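Local atomic coordinates of AlyGC (PDB entry 5GKD), a protein that probably cleaves the marine polysaccharide alginate by beta-elimination, as a bacterial lyase of polysaccharide lyase family 6. Residues H168-P173 / Y427-P432; Y283-G288 / K330-A335; I322-G327 / I364-N369; M390-H393 / L397-P400; Q666-T671 / I681-T686. One frame throughout, in Å; residues are numbered along the deposited sequence.

How the contacts relate
Contacts 1 to 4 belong to the first solenoid, a parallel beta-helix of the pectate lyase-like kind, contact 1 with the loop that follows it; contact 5 belongs to the second. Contacts 3 and 5 are buried packings between strands of different faces across a solenoid interior, made by Phe, Ile, Met and Asn. Contact 1, partly buried, lays a later loop on a coil through a lysine-tyrosine overlap and a water. Contact 4 is an antiparallel hairpin on the outside and the one contact with backbone bonds across it. Contact 2 is buried but charged, and its arginines reach glutamates of the second solenoid. It touches contact 3 through Arg332 and Gly327, and contact 5 through Tyr283 and Val667.

Contact 1 (H168-P173 / Y427-P432); sequences HNYFGP and YPKVEP
Lys429 lies stretched over one face of the Tyr170 ring, its methylenes running from the hydroxyl end back toward the ring's root, so that the two side chains slide past each other in opposite directions. CD of Lys429 sits 3.7 Å from the centroid of the Tyr170 ring and only 6° off the normal, a CH-pi contact over the centre. Further along, Lys429 CE comes to 3.5 Å from Tyr170 CG. The last torsion bends the chain (chi4 67°), and NZ ends 5.1 Å from the ring centroid, a cation-pi attraction that is weak at most. On the ring's opposite face lies the CA of Gly172, a residue with no side chain to push the ring aside. The phenol also accepts from a water, 3.1 Å from Tyr170 OH, which donates to Val430 O as well. Beyond it the rings of Pro173 and Pro432 cross at about a right angle, with Pro173 CB 3.8 Å from Pro432 CG. The loop is thus laid on a beta-helix coil by lysine's greasy stem, while the charged end of Lys429 bonds to Val422 O and the phenol of Tyr170 to Asp207, with a water as the one polar link across.

Contact 2 (Y283-G288 / K330-A335); sequences YRFGSG and KERSAA
Arg332 turns one face of its guanidinium to the edge of the Phe285 ring, the two planes standing 86° apart. CZ of Phe285 lies 3.7 Å from Arg332 NH1, toward the rim of the flat cation. A bend at chi3 (-73°) brings the group round to the ring, while its NE bonds to Gly327 O. Phe285 is flanked by a second arginine: NH1 of Arg284, at the end of an extended chain, lies 3.6 Å above the plane of the Phe285 ring, toward its rim. Both segments are loops leading into or out of strands of the first solenoid, a right-handed parallel beta-helix as in other pectate lyase-like proteins. NH2 of Arg284 and NH2 of Arg332 come within 3.3 Å, two donors that cannot bond to each other, but both form salt bridges to Glu631 OE2, whose negative charge probably offsets their closeness, and Arg284 NE has another to Glu689. At the root of that side chain, Ser287 OG donates to Arg284 O at 2.7 Å, and Ser287 N reaches the same oxygen. The side chain of Phe285 is about 4 Å from the bound carbonate, and Arg332 makes a cation-pi contact with Tyr303, which lines the carbonate pocket.

Contact 3 (I322-G327 / I364-N369); sequences IQFAAG and IKFKDN
Asn369 ND2 is gripped by two carbonyl oxygens, those of Met341 and Gly382, on the same strand whose Phe366 meets Phe324 across the beta-helix interior. The other end of that amide, OD1, accepts from the backbone N of Asn344, so the whole group is held between neighbouring coils, much as in the asparagine ladders of parallel beta-helices. The contact itself is apolar. Phe366 points the edge of its ring at a face of Phe324, a T-shaped pair with centroids 5.4 Å apart and planes at 77°. The two side chains come from opposite directions, and the closest carbons are Phe324 CZ and Phe366 CE2, 3.7 Å apart. Both side chains leave their backbones toward each other, and with CG anti to the carbonyl carbon (chi1 -59° in Phe324, -60° in Phe366) the rings meet in the interior. Ile364 serves both: its CD1 lies 3.7 Å from Phe324 CD1, and its CG2 sits 3.6 Å above a face of the Phe366 ring, toward the rim. Alternation along strand 364-367 puts Ile364 and Phe366 inside and Lys365 and Lys367 on the exposed side. Phe324 stands where its chain turns a corner, and Met341, Val291 and Ile355 pack around it; Phe383 meets Phe366 from the next coil. With nothing polar in the apolar trio, the two faces of the solenoid are joined by shape and dispersion, while hydrogen bonding is handled along the coils.

Contact 4 (M390-H393 / L397-P400); sequences MQRH and LLYP
Arg392 runs over Leu398 from base to tip. Its CB lies 3.8 Å from Leu398 CD2; CG, placed opposite the backbone nitrogen (chi1 -155°), comes 3.7 Å from Leu397 O. A bend at chi3 then folds the guanidinium back so that one face covers Leu398: NE is near CD2, CZ and NH1 are over CG, with Arg392 NH1 to Leu398 CG at 3.6 Å, and NH2 meets CD1. The cation's N-H groups still reach polar partners, NH1 at Gly396 O and NH2 in a salt bridge to Glu278. Beneath this, the hairpin is closed by backbone bonds: Gln391 and Tyr399 form an antiparallel hydrogen-bonded pair, with Gln391 N to Tyr399 O at 2.8 Å, and His393 N donates to Leu397 O. On the face of Gln391 and Tyr399, the His393 ring has Tyr399 CD1 3.4 Å above its centre, the planes inclined at 33°. A water in the plane of the imidazole lies 3.1 Å from His393 NE2 and within bonding distance of Pro400 O. Met390 SD packs 3.9 Å from Pro400 CD. The hairpin lies outside the beta-helix coils: Leu397 and Arg392 rest on Tyr276 of strand 271-278, Met390 and Pro400 on Leu345 of strand 339-347.

Contact 5 (Q666-T671 / I681-T686); sequences QVNKMT and IIFELT
Apolar packing centres on Phe683, which meets Met670 and Asn668. The methyl CE of Met670 sits at the edge of the Phe683 ring, in its plane, 3.3 Å from Phe683 CZ, a tight fit. Met670 reaches it by bending at chi2 (71°) and again at chi3, which curls the flexible thioether round toward the ring; an unbranched, pliable side chain suits such an edge. Phe683 comes from the opposite direction. Its CE1 also touches Asn668 CB, 3.8 Å away, where the two side chains slide past each other and the amide plane is turned 63° from the ring. Leu685 adds a looser touch, CD2 standing 4.3 Å from Asn668 ND2.

Among the residues that touch, the polar one is Asn668, and its bonds go to residues outside the two segments. Its OD1 is hydrogen-bonded to Thr665 OG1 and its ND2 to Thr692 OG1, so a buried amide is satisfied at both ends while its CB does the apolar packing.

The backbones do not pair. The strand axes pass 10.7 Å apart and run nearly antiparallel, as befits two faces of one solenoid turn looking at each other across the interior. Strand 667-676 is flanked by 637-641 and 691-700, and strand 681-685 by 660-663 and 706-709, each pairing in parallel. Leu662 and Thr692 pack on Phe683 from those neighbours and Val694 on Met670, while Glu684, pointing the other way, forms a salt bridge with Arg708.

Contact 1 (H168-P173 / Y427-P432)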
# COMPACT_ATOMS: atom_id res chain seq x y z
N HIS A 168 -35.62 -4.86 -17.85
CA HIS A 168 -35.89 -6.04 -17.03
C HIS A 168 -34.63 -6.60 -16.38
O HIS A 168 -34.55 -7.80 -16.14
CB HIS A 168 -36.58 -7.13 -17.85
CG HIS A 168 -37.94 -6.74 -18.33
ND1 HIS A 168 -38.16 -6.21 -19.58
CD2 HIS A 168 -39.14 -6.80 -17.72
CE1 HIS A 168 -39.45 -5.97 -19.73
NE2 HIS A 168 -40.06 -6.31 -18.61
N ASN A 169 -33.64 -5.77 -16.10
CA ASN A 169 -32.44 -6.24 -15.44
C ASN A 169 -32.58 -6.10 -13.93
O ASN A 169 -33.28 -5.20 -13.43
CB ASN A 169 -31.22 -5.47 -15.92
CG ASN A 169 -30.95 -5.69 -17.39
OD1 ASN A 169 -30.59 -6.80 -17.79
ND2 ASN A 169 -31.13 -4.66 -18.21
N TYR A 170 -31.94 -7.01 -13.21
CA TYR A 170 -31.80 -6.89 -11.76
C TYR A 170 -30.43 -6.29 -11.49
O TYR A 170 -29.41 -6.95 -11.68
CB TYR A 170 -31.95 -8.23 -11.06
CG TYR A 170 -31.72 -8.18 -9.55
CD1 TYR A 170 -32.54 -7.43 -8.72
CD2 TYR A 170 -30.69 -8.91 -8.96
CE1 TYR A 170 -32.34 -7.39 -7.34
CE2 TYR A 170 -30.48 -8.89 -7.61
CZ TYR A 170 -31.29 -8.12 -6.80
OH TYR A 170 -31.06 -8.10 -5.44
N PHE A 171 -30.42 -5.02 -11.10
CA PHE A 171 -29.22 -4.39 -10.58
C PHE A 171 -29.25 -4.58 -9.08
O PHE A 171 -29.89 -3.81 -8.35
CB PHE A 171 -29.14 -2.93 -10.99
CG PHE A 171 -28.99 -2.72 -12.49
CD1 PHE A 171 -27.79 -2.95 -13.12
CD2 PHE A 171 -30.06 -2.28 -13.25
CE1 PHE A 171 -27.65 -2.76 -14.50
CE2 PHE A 171 -29.92 -2.09 -14.63
CZ PHE A 171 -28.72 -2.33 -15.25
N GLY A 172 -28.57 -5.64 -8.61
CA GLY A 172 -28.55 -5.98 -7.22
C GLY A 172 -27.63 -5.08 -6.42
O GLY A 172 -27.01 -4.15 -6.93
N PRO A 173 -27.54 -5.37 -5.13
CA PRO A 173 -26.78 -4.52 -4.20
C PRO A 173 -25.37 -4.19 -4.66
O PRO A 173 -24.60 -5.07 -5.07
CB PRO A 173 -26.78 -5.34 -2.91
CG PRO A 173 -28.11 -6.09 -2.95
CD PRO A 173 -28.33 -6.41 -4.43
N TYR A 427 -31.29 -18.04 -10.80
CA TYR A 427 -30.19 -17.58 -9.95
C TYR A 427 -30.79 -16.74 -8.82
O TYR A 427 -31.52 -15.78 -9.10
CB TYR A 427 -29.18 -16.77 -10.75
CG TYR A 427 -27.80 -16.72 -10.14
CD1 TYR A 427 -26.87 -17.71 -10.42
CD2 TYR A 427 -27.42 -15.69 -9.30
CE1 TYR A 427 -25.61 -17.67 -9.87
CE2 TYR A 427 -26.15 -15.65 -8.74
CZ TYR A 427 -25.25 -16.64 -9.05
OH TYR A 427 -23.98 -16.63 -8.51
N PRO A 428 -30.48 -17.07 -7.56
CA PRO A 428 -31.18 -16.42 -6.44
C PRO A 428 -30.74 -14.99 -6.21
O PRO A 428 -29.60 -14.62 -6.46
CB PRO A 428 -30.81 -17.31 -5.25
CG PRO A 428 -29.45 -17.85 -5.63
CD PRO A 428 -29.56 -18.12 -7.11
N LYS A 429 -31.68 -14.18 -5.73
CA LYS A 429 -31.41 -12.84 -5.24
C LYS A 429 -31.22 -12.92 -3.73
O LYS A 429 -32.13 -13.33 -3.01
CB LYS A 429 -32.54 -11.88 -5.61
CG LYS A 429 -32.82 -11.82 -7.12
CD LYS A 429 -33.91 -10.83 -7.46
CE LYS A 429 -34.08 -10.69 -8.97
NZ LYS A 429 -34.60 -11.93 -9.61
N VAL A 430 -30.06 -12.52 -3.24
CA VAL A 430 -29.56 -12.96 -1.95
C VAL A 430 -29.13 -11.75 -1.13
O VAL A 430 -29.03 -10.63 -1.63
CB VAL A 430 -28.41 -13.99 -2.14
CG1 VAL A 430 -27.05 -13.33 -2.40
CG2 VAL A 430 -28.40 -14.99 -1.01
N GLU A 431 -28.92 -11.96 0.15
CA GLU A 431 -28.50 -10.84 0.97
C GLU A 431 -26.98 -10.66 0.88
O GLU A 431 -26.25 -11.64 0.97
CB GLU A 431 -28.91 -11.05 2.43
CG GLU A 431 -30.38 -10.86 2.65
CD GLU A 431 -30.82 -9.48 2.21
OE1 GLU A 431 -30.47 -8.50 2.91
OE2 GLU A 431 -31.48 -9.36 1.15
N PRO A 432 -26.50 -9.42 0.72
CA PRO A 432 -25.06 -9.20 0.50
C PRO A 432 -24.18 -9.30 1.74
O PRO A 432 -22.99 -9.62 1.61
CB PRO A 432 -25.01 -7.78 -0.08
CG PRO A 432 -26.26 -7.12 0.42
CD PRO A 432 -27.29 -8.20 0.52
O HOH W 1 -31.56 -9.60 -2.79

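Contact 2 (Y283-G288 / K330-A335)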
# COMPACT_ATOMS: atom_id res chain seq x y z
N TYR A 283 -30.36 14.61 1.04
CA TYR A 283 -30.33 16.07 0.95
C TYR A 283 -29.23 16.49 -0.01
O TYR A 283 -28.45 15.68 -0.49
CB TYR A 283 -30.15 16.72 2.33
CG TYR A 283 -28.93 16.26 3.09
CD1 TYR A 283 -27.69 16.87 2.90
CD2 TYR A 283 -29.01 15.23 4.01
CE1 TYR A 283 -26.58 16.45 3.60
CE2 TYR A 283 -27.90 14.81 4.71
CZ TYR A 283 -26.69 15.42 4.50
OH TYR A 283 -25.59 15.00 5.21
N ARG A 284 -29.17 17.80 -0.27
CA ARG A 284 -28.24 18.42 -1.22
C ARG A 284 -28.37 17.68 -2.55
O ARG A 284 -29.49 17.52 -3.05
CB ARG A 284 -26.84 18.49 -0.64
CG ARG A 284 -25.94 19.46 -1.40
CD ARG A 284 -24.73 19.92 -0.58
NE ARG A 284 -24.07 21.04 -1.26
CZ ARG A 284 -23.12 20.92 -2.17
NH1 ARG A 284 -22.68 19.71 -2.54
NH2 ARG A 284 -22.59 22.00 -2.72
N PHE A 285 -27.28 17.20 -3.15
CA PHE A 285 -27.38 16.53 -4.43
C PHE A 285 -28.07 15.16 -4.32
O PHE A 285 -28.49 14.62 -5.34
CB PHE A 285 -26.00 16.37 -5.06
CG PHE A 285 -25.29 17.68 -5.36
CD1 PHE A 285 -25.96 18.89 -5.25
CD2 PHE A 285 -23.96 17.68 -5.78
CE1 PHE A 285 -25.31 20.08 -5.52
CE2 PHE A 285 -23.30 18.84 -6.05
CZ PHE A 285 -23.97 20.06 -5.92
N GLY A 286 -28.21 14.61 -3.11
CA GLY A 286 -28.95 13.38 -2.94
C GLY A 286 -30.39 13.54 -2.47
O GLY A 286 -30.98 12.61 -1.91
N SER A 287 -30.96 14.73 -2.69
CA SER A 287 -32.34 14.98 -2.30
C SER A 287 -33.32 14.12 -3.10
O SER A 287 -33.00 13.60 -4.18
CB SER A 287 -32.70 16.45 -2.48
OG SER A 287 -31.85 17.28 -1.71
N GLY A 288 -34.54 13.99 -2.57
CA GLY A 288 -35.61 13.36 -3.32
C GLY A 288 -35.89 14.06 -4.64
O GLY A 288 -36.13 13.41 -5.65
N LYS A 330 -20.46 30.71 -5.60
CA LYS A 330 -19.81 31.68 -6.46
C LYS A 330 -19.55 31.12 -7.85
O LYS A 330 -19.61 31.87 -8.83
CB LYS A 330 -18.51 32.16 -5.82
CG LYS A 330 -18.71 32.81 -4.46
CD LYS A 330 -19.50 34.10 -4.56
CE LYS A 330 -19.36 34.94 -3.30
NZ LYS A 330 -17.93 35.05 -2.85
N GLU A 331 -19.28 29.81 -7.96
CA GLU A 331 -19.12 29.18 -9.26
C GLU A 331 -20.47 28.91 -9.91
O GLU A 331 -20.72 29.34 -11.03
CB GLU A 331 -18.32 27.87 -9.13
CG GLU A 331 -18.07 27.18 -10.47
CD GLU A 331 -17.77 25.69 -10.35
OE1 GLU A 331 -17.93 25.14 -9.24
OE2 GLU A 331 -17.36 25.08 -11.38
N ARG A 332 -21.35 28.19 -9.21
CA ARG A 332 -22.65 27.79 -9.74
C ARG A 332 -23.69 28.88 -9.47
O ARG A 332 -24.59 28.76 -8.64
CB ARG A 332 -23.08 26.45 -9.14
CG ARG A 332 -22.27 25.23 -9.59
CD ARG A 332 -22.79 23.96 -8.92
NE ARG A 332 -22.42 23.90 -7.51
CZ ARG A 332 -21.70 22.94 -6.95
NH1 ARG A 332 -21.28 21.92 -7.68
NH2 ARG A 332 -21.42 22.99 -5.66
N SER A 333 -23.59 29.95 -10.24
CA SER A 333 -24.36 31.16 -10.00
C SER A 333 -25.54 31.32 -10.95
O SER A 333 -26.26 32.31 -10.86
CB SER A 333 -23.46 32.39 -10.09
OG SER A 333 -22.92 32.50 -11.40
N ALA A 334 -25.74 30.38 -11.86
CA ALA A 334 -26.80 30.45 -12.86
C ALA A 334 -28.00 29.68 -12.34
O ALA A 334 -28.01 28.44 -12.36
CB ALA A 334 -26.32 29.90 -14.20
N ALA A 335 -29.03 30.41 -11.88
CA ALA A 335 -30.24 29.82 -11.32
C ALA A 335 -31.15 29.31 -12.42
O ALA A 335 -31.01 29.68 -13.58
CB ALA A 335 -30.96 30.86 -10.45

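Contact 3 (I322-G327 / I364-N369)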
# COMPACT_ATOMS: atom_id res chain seq x y z
N ILE A 322 -36.75 18.65 -0.88
CA ILE A 322 -36.92 19.10 -2.25
C ILE A 322 -36.12 20.39 -2.36
O ILE A 322 -36.48 21.39 -1.72
CB ILE A 322 -38.39 19.34 -2.61
CG1 ILE A 322 -39.21 18.05 -2.57
CG2 ILE A 322 -38.50 20.01 -3.97
CD1 ILE A 322 -40.71 18.31 -2.74
N GLN A 323 -35.06 20.40 -3.16
CA GLN A 323 -34.12 21.50 -3.12
C GLN A 323 -34.01 22.15 -4.49
O GLN A 323 -33.68 21.49 -5.48
CB GLN A 323 -32.77 21.02 -2.59
CG GLN A 323 -32.92 20.46 -1.18
CD GLN A 323 -31.62 20.44 -0.36
OE1 GLN A 323 -30.53 20.56 -0.90
NE2 GLN A 323 -31.76 20.29 0.95
N PHE A 324 -34.29 23.45 -4.55
CA PHE A 324 -34.22 24.22 -5.77
C PHE A 324 -32.99 25.11 -5.72
O PHE A 324 -32.63 25.63 -4.66
CB PHE A 324 -35.48 25.08 -5.97
CG PHE A 324 -36.75 24.28 -6.04
CD1 PHE A 324 -37.04 23.49 -7.14
CD2 PHE A 324 -37.70 24.37 -5.04
CE1 PHE A 324 -38.23 22.79 -7.22
CE2 PHE A 324 -38.89 23.67 -5.12
CZ PHE A 324 -39.16 22.88 -6.21
N ALA A 325 -32.36 25.30 -6.88
CA ALA A 325 -31.09 26.01 -7.00
C ALA A 325 -30.00 25.40 -6.11
O ALA A 325 -29.09 26.10 -5.66
CB ALA A 325 -31.28 27.50 -6.69
N ALA A 326 -30.07 24.10 -5.88
CA ALA A 326 -29.07 23.42 -5.07
C ALA A 326 -27.68 23.53 -5.68
O ALA A 326 -27.51 23.50 -6.90
CB ALA A 326 -29.45 21.95 -4.89
N GLY A 327 -26.68 23.66 -4.83
CA GLY A 327 -25.33 23.90 -5.29
C GLY A 327 -25.01 25.35 -5.55
O GLY A 327 -23.90 25.65 -6.02
N ILE A 364 -38.63 29.35 -12.15
CA ILE A 364 -39.51 28.19 -12.14
C ILE A 364 -40.92 28.69 -11.85
O ILE A 364 -41.17 29.26 -10.79
CB ILE A 364 -39.09 27.17 -11.07
CG1 ILE A 364 -37.62 26.75 -11.19
CG2 ILE A 364 -40.00 25.96 -11.12
CD1 ILE A 364 -37.20 25.83 -10.06
N LYS A 365 -41.86 28.43 -12.76
CA LYS A 365 -43.24 28.79 -12.50
C LYS A 365 -43.99 27.59 -11.96
O LYS A 365 -43.99 26.51 -12.57
CB LYS A 365 -43.94 29.36 -13.74
CG LYS A 365 -44.82 30.59 -13.36
CD LYS A 365 -46.19 30.62 -14.04
CE LYS A 365 -47.28 31.29 -13.15
NZ LYS A 365 -47.05 32.71 -12.70
N PHE A 366 -44.60 27.77 -10.81
CA PHE A 366 -45.34 26.74 -10.11
C PHE A 366 -46.83 26.95 -10.36
O PHE A 366 -47.32 28.07 -10.24
CB PHE A 366 -45.03 26.79 -8.61
CG PHE A 366 -43.58 26.59 -8.27
CD1 PHE A 366 -42.70 27.65 -8.28
CD2 PHE A 366 -43.10 25.33 -7.93
CE1 PHE A 366 -41.36 27.47 -7.96
CE2 PHE A 366 -41.76 25.14 -7.62
CZ PHE A 366 -40.89 26.20 -7.62
N LYS A 367 -47.54 25.87 -10.67
CA LYS A 367 -48.97 25.94 -10.93
C LYS A 367 -49.63 24.64 -10.52
O LYS A 367 -49.11 23.56 -10.82
CB LYS A 367 -49.24 26.21 -12.40
CG LYS A 367 -49.98 27.46 -12.66
CD LYS A 367 -49.82 27.85 -14.11
CE LYS A 367 -50.83 28.95 -14.45
NZ LYS A 367 -50.82 30.13 -13.52
N ASP A 368 -50.76 24.73 -9.82
CA ASP A 368 -51.60 23.57 -9.56
C ASP A 368 -50.84 22.44 -8.86
O ASP A 368 -51.00 21.28 -9.21
CB ASP A 368 -52.24 23.05 -10.84
CG ASP A 368 -53.15 24.08 -11.48
OD1 ASP A 368 -53.84 24.80 -10.74
OD2 ASP A 368 -53.15 24.19 -12.73
N ASN A 369 -50.03 22.77 -7.86
CA ASN A 369 -49.43 21.75 -7.01
C ASN A 369 -50.22 21.63 -5.71
O ASN A 369 -50.65 22.64 -5.15
CB ASN A 369 -47.96 22.05 -6.71
CG ASN A 369 -47.13 22.13 -7.97
OD1 ASN A 369 -46.87 21.12 -8.62
ND2 ASN A 369 -46.74 23.34 -8.34

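Contact 4 (M390-H393 / L397-P400)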
# COMPACT_ATOMS: atom_id res chain seq x y z
N MET A 390 -53.78 9.57 2.29
CA MET A 390 -53.27 8.67 1.27
C MET A 390 -53.64 7.24 1.61
O MET A 390 -53.65 6.86 2.78
CB MET A 390 -51.75 8.81 1.16
CG MET A 390 -51.30 10.23 0.86
SD MET A 390 -51.76 10.72 -0.80
CE MET A 390 -50.35 10.14 -1.72
N GLN A 391 -53.95 6.45 0.60
CA GLN A 391 -54.10 5.03 0.83
C GLN A 391 -53.45 4.25 -0.30
O GLN A 391 -53.44 4.70 -1.45
CB GLN A 391 -55.56 4.62 0.98
CG GLN A 391 -56.35 4.62 -0.27
CD GLN A 391 -57.73 4.04 -0.03
OE1 GLN A 391 -58.57 4.03 -0.92
NE2 GLN A 391 -57.97 3.56 1.19
N ARG A 392 -52.89 3.10 0.04
CA ARG A 392 -52.07 2.35 -0.90
C ARG A 392 -52.93 1.47 -1.80
O ARG A 392 -53.66 0.61 -1.30
CB ARG A 392 -51.05 1.51 -0.14
CG ARG A 392 -49.82 1.19 -0.97
CD ARG A 392 -48.77 0.52 -0.14
NE ARG A 392 -48.20 1.38 0.90
CZ ARG A 392 -47.30 2.33 0.66
NH1 ARG A 392 -46.91 2.58 -0.58
NH2 ARG A 392 -46.80 3.05 1.67
N HIS A 393 -52.83 1.68 -3.11
CA HIS A 393 -53.52 0.85 -4.08
C HIS A 393 -52.83 -0.52 -4.20
O HIS A 393 -51.77 -0.78 -3.62
CB HIS A 393 -53.56 1.54 -5.43
CG HIS A 393 -54.57 2.64 -5.53
ND1 HIS A 393 -55.04 3.11 -6.73
CD2 HIS A 393 -55.19 3.37 -4.57
CE1 HIS A 393 -55.91 4.08 -6.52
NE2 HIS A 393 -56.02 4.26 -5.22
N LEU A 397 -48.68 1.59 -4.56
CA LEU A 397 -48.43 3.02 -4.48
C LEU A 397 -49.54 3.74 -3.73
O LEU A 397 -50.71 3.36 -3.79
CB LEU A 397 -48.26 3.62 -5.87
CG LEU A 397 -47.24 2.99 -6.81
CD1 LEU A 397 -47.22 3.74 -8.11
CD2 LEU A 397 -45.86 2.96 -6.17
N LEU A 398 -49.16 4.83 -3.06
CA LEU A 398 -50.09 5.67 -2.31
C LEU A 398 -50.78 6.68 -3.22
O LEU A 398 -50.14 7.33 -4.05
CB LEU A 398 -49.36 6.41 -1.20
CG LEU A 398 -48.85 5.57 -0.04
CD1 LEU A 398 -47.92 6.39 0.84
CD2 LEU A 398 -50.02 5.04 0.77
N TYR A 399 -52.09 6.82 -3.04
CA TYR A 399 -52.92 7.79 -3.74
C TYR A 399 -53.85 8.51 -2.78
O TYR A 399 -54.29 7.93 -1.79
CB TYR A 399 -53.76 7.11 -4.83
CG TYR A 399 -52.93 6.54 -5.95
CD1 TYR A 399 -52.42 5.25 -5.87
CD2 TYR A 399 -52.68 7.28 -7.09
CE1 TYR A 399 -51.67 4.71 -6.90
CE2 TYR A 399 -51.92 6.76 -8.12
CZ TYR A 399 -51.41 5.48 -8.02
OH TYR A 399 -50.67 4.99 -9.06
N PRO A 400 -54.17 9.78 -3.04
CA PRO A 400 -55.24 10.44 -2.29
C PRO A 400 -56.52 9.62 -2.33
O PRO A 400 -56.87 9.04 -3.36
CB PRO A 400 -55.42 11.78 -3.03
CG PRO A 400 -54.16 11.98 -3.81
CD PRO A 400 -53.68 10.60 -4.17
O HOH W 2 -57.25 6.21 -3.20

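Contact 5 (Q666-T671 / I681-T686)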
# COMPACT_ATOMS: atom_id res chain seq x y z
N GLN A 666 -18.03 15.41 6.03
CA GLN A 666 -19.25 16.06 5.55
C GLN A 666 -20.29 16.24 6.64
O GLN A 666 -21.12 17.15 6.54
CB GLN A 666 -19.82 15.23 4.40
CG GLN A 666 -18.75 14.92 3.34
CD GLN A 666 -19.33 14.76 1.96
OE1 GLN A 666 -20.15 15.57 1.51
NE2 GLN A 666 -18.93 13.70 1.26
N VAL A 667 -20.28 15.41 7.67
CA VAL A 667 -21.16 15.55 8.81
C VAL A 667 -20.33 15.40 10.08
O VAL A 667 -19.70 14.35 10.30
CB VAL A 667 -22.30 14.51 8.79
CG1 VAL A 667 -23.09 14.58 10.10
CG2 VAL A 667 -23.21 14.74 7.58
N ASN A 668 -20.32 16.44 10.91
CA ASN A 668 -19.53 16.45 12.13
C ASN A 668 -20.42 16.83 13.30
O ASN A 668 -21.05 17.89 13.28
CB ASN A 668 -18.36 17.42 12.02
CG ASN A 668 -17.50 17.16 10.81
OD1 ASN A 668 -16.74 16.21 10.79
ND2 ASN A 668 -17.62 18.02 9.80
N LYS A 669 -20.47 15.98 14.32
CA LYS A 669 -21.29 16.22 15.50
C LYS A 669 -20.49 15.86 16.75
O LYS A 669 -20.23 14.67 16.99
CB LYS A 669 -22.60 15.43 15.43
CG LYS A 669 -23.50 15.54 16.66
CD LYS A 669 -24.85 14.82 16.45
CE LYS A 669 -25.51 14.43 17.77
NZ LYS A 669 -26.13 13.05 17.72
N MET A 670 -20.09 16.86 17.53
CA MET A 670 -19.39 16.64 18.79
C MET A 670 -20.18 17.28 19.92
O MET A 670 -20.33 18.50 19.97
CB MET A 670 -17.97 17.23 18.76
CG MET A 670 -16.87 16.29 18.26
SD MET A 670 -16.94 15.93 16.50
CE MET A 670 -17.22 17.53 15.85
N THR A 671 -20.65 16.45 20.86
CA THR A 671 -21.70 16.82 21.80
C THR A 671 -21.38 16.26 23.18
O THR A 671 -21.08 15.08 23.31
CB THR A 671 -23.05 16.30 21.27
OG1 THR A 671 -23.73 17.33 20.57
CG2 THR A 671 -23.92 15.73 22.36
N ILE A 681 -9.50 20.41 18.89
CA ILE A 681 -10.19 19.88 17.72
C ILE A 681 -9.89 20.78 16.53
O ILE A 681 -9.89 22.01 16.66
CB ILE A 681 -11.71 19.84 17.99
CG1 ILE A 681 -12.04 18.88 19.13
CG2 ILE A 681 -12.48 19.48 16.73
CD1 ILE A 681 -13.47 19.04 19.61
N ILE A 682 -9.61 20.20 15.36
CA ILE A 682 -9.28 21.01 14.19
C ILE A 682 -10.12 20.55 13.01
O ILE A 682 -10.05 19.38 12.61
CB ILE A 682 -7.79 20.96 13.83
CG1 ILE A 682 -6.93 21.47 14.98
CG2 ILE A 682 -7.54 21.82 12.58
CD1 ILE A 682 -5.46 21.60 14.63
N PHE A 683 -10.90 21.47 12.45
CA PHE A 683 -11.67 21.23 11.24
C PHE A 683 -10.95 21.85 10.06
O PHE A 683 -10.48 22.99 10.13
CB PHE A 683 -13.08 21.80 11.36
CG PHE A 683 -13.91 21.14 12.41
CD1 PHE A 683 -14.51 19.93 12.16
CD2 PHE A 683 -14.07 21.72 13.65
CE1 PHE A 683 -15.26 19.30 13.14
CE2 PHE A 683 -14.81 21.10 14.63
CZ PHE A 683 -15.41 19.89 14.37
N GLU A 684 -10.85 21.08 8.98
CA GLU A 684 -10.40 21.56 7.69
C GLU A 684 -11.54 21.26 6.71
O GLU A 684 -11.60 20.20 6.08
CB GLU A 684 -9.04 20.90 7.31
CG GLU A 684 -7.91 21.26 8.30
CD GLU A 684 -6.53 20.73 7.90
OE1 GLU A 684 -6.46 19.76 7.12
OE2 GLU A 684 -5.51 21.28 8.38
N LEU A 685 -12.49 22.16 6.63
CA LEU A 685 -13.66 22.02 5.80
C LEU A 685 -13.38 22.21 4.33
O LEU A 685 -12.72 23.13 3.97
CB LEU A 685 -14.73 22.97 6.28
CG LEU A 685 -15.14 22.78 7.72
CD1 LEU A 685 -15.92 23.96 8.23
CD2 LEU A 685 -15.86 21.47 7.97
N THR A 686 -13.90 21.33 3.49
CA THR A 686 -13.72 21.39 2.05
C THR A 686 -15.02 21.74 1.33
O THR A 686 -15.88 22.33 1.89
CB THR A 686 -13.20 20.06 1.48
OG1 THR A 686 -14.18 19.06 1.67
CG2 THR A 686 -11.93 19.65 2.13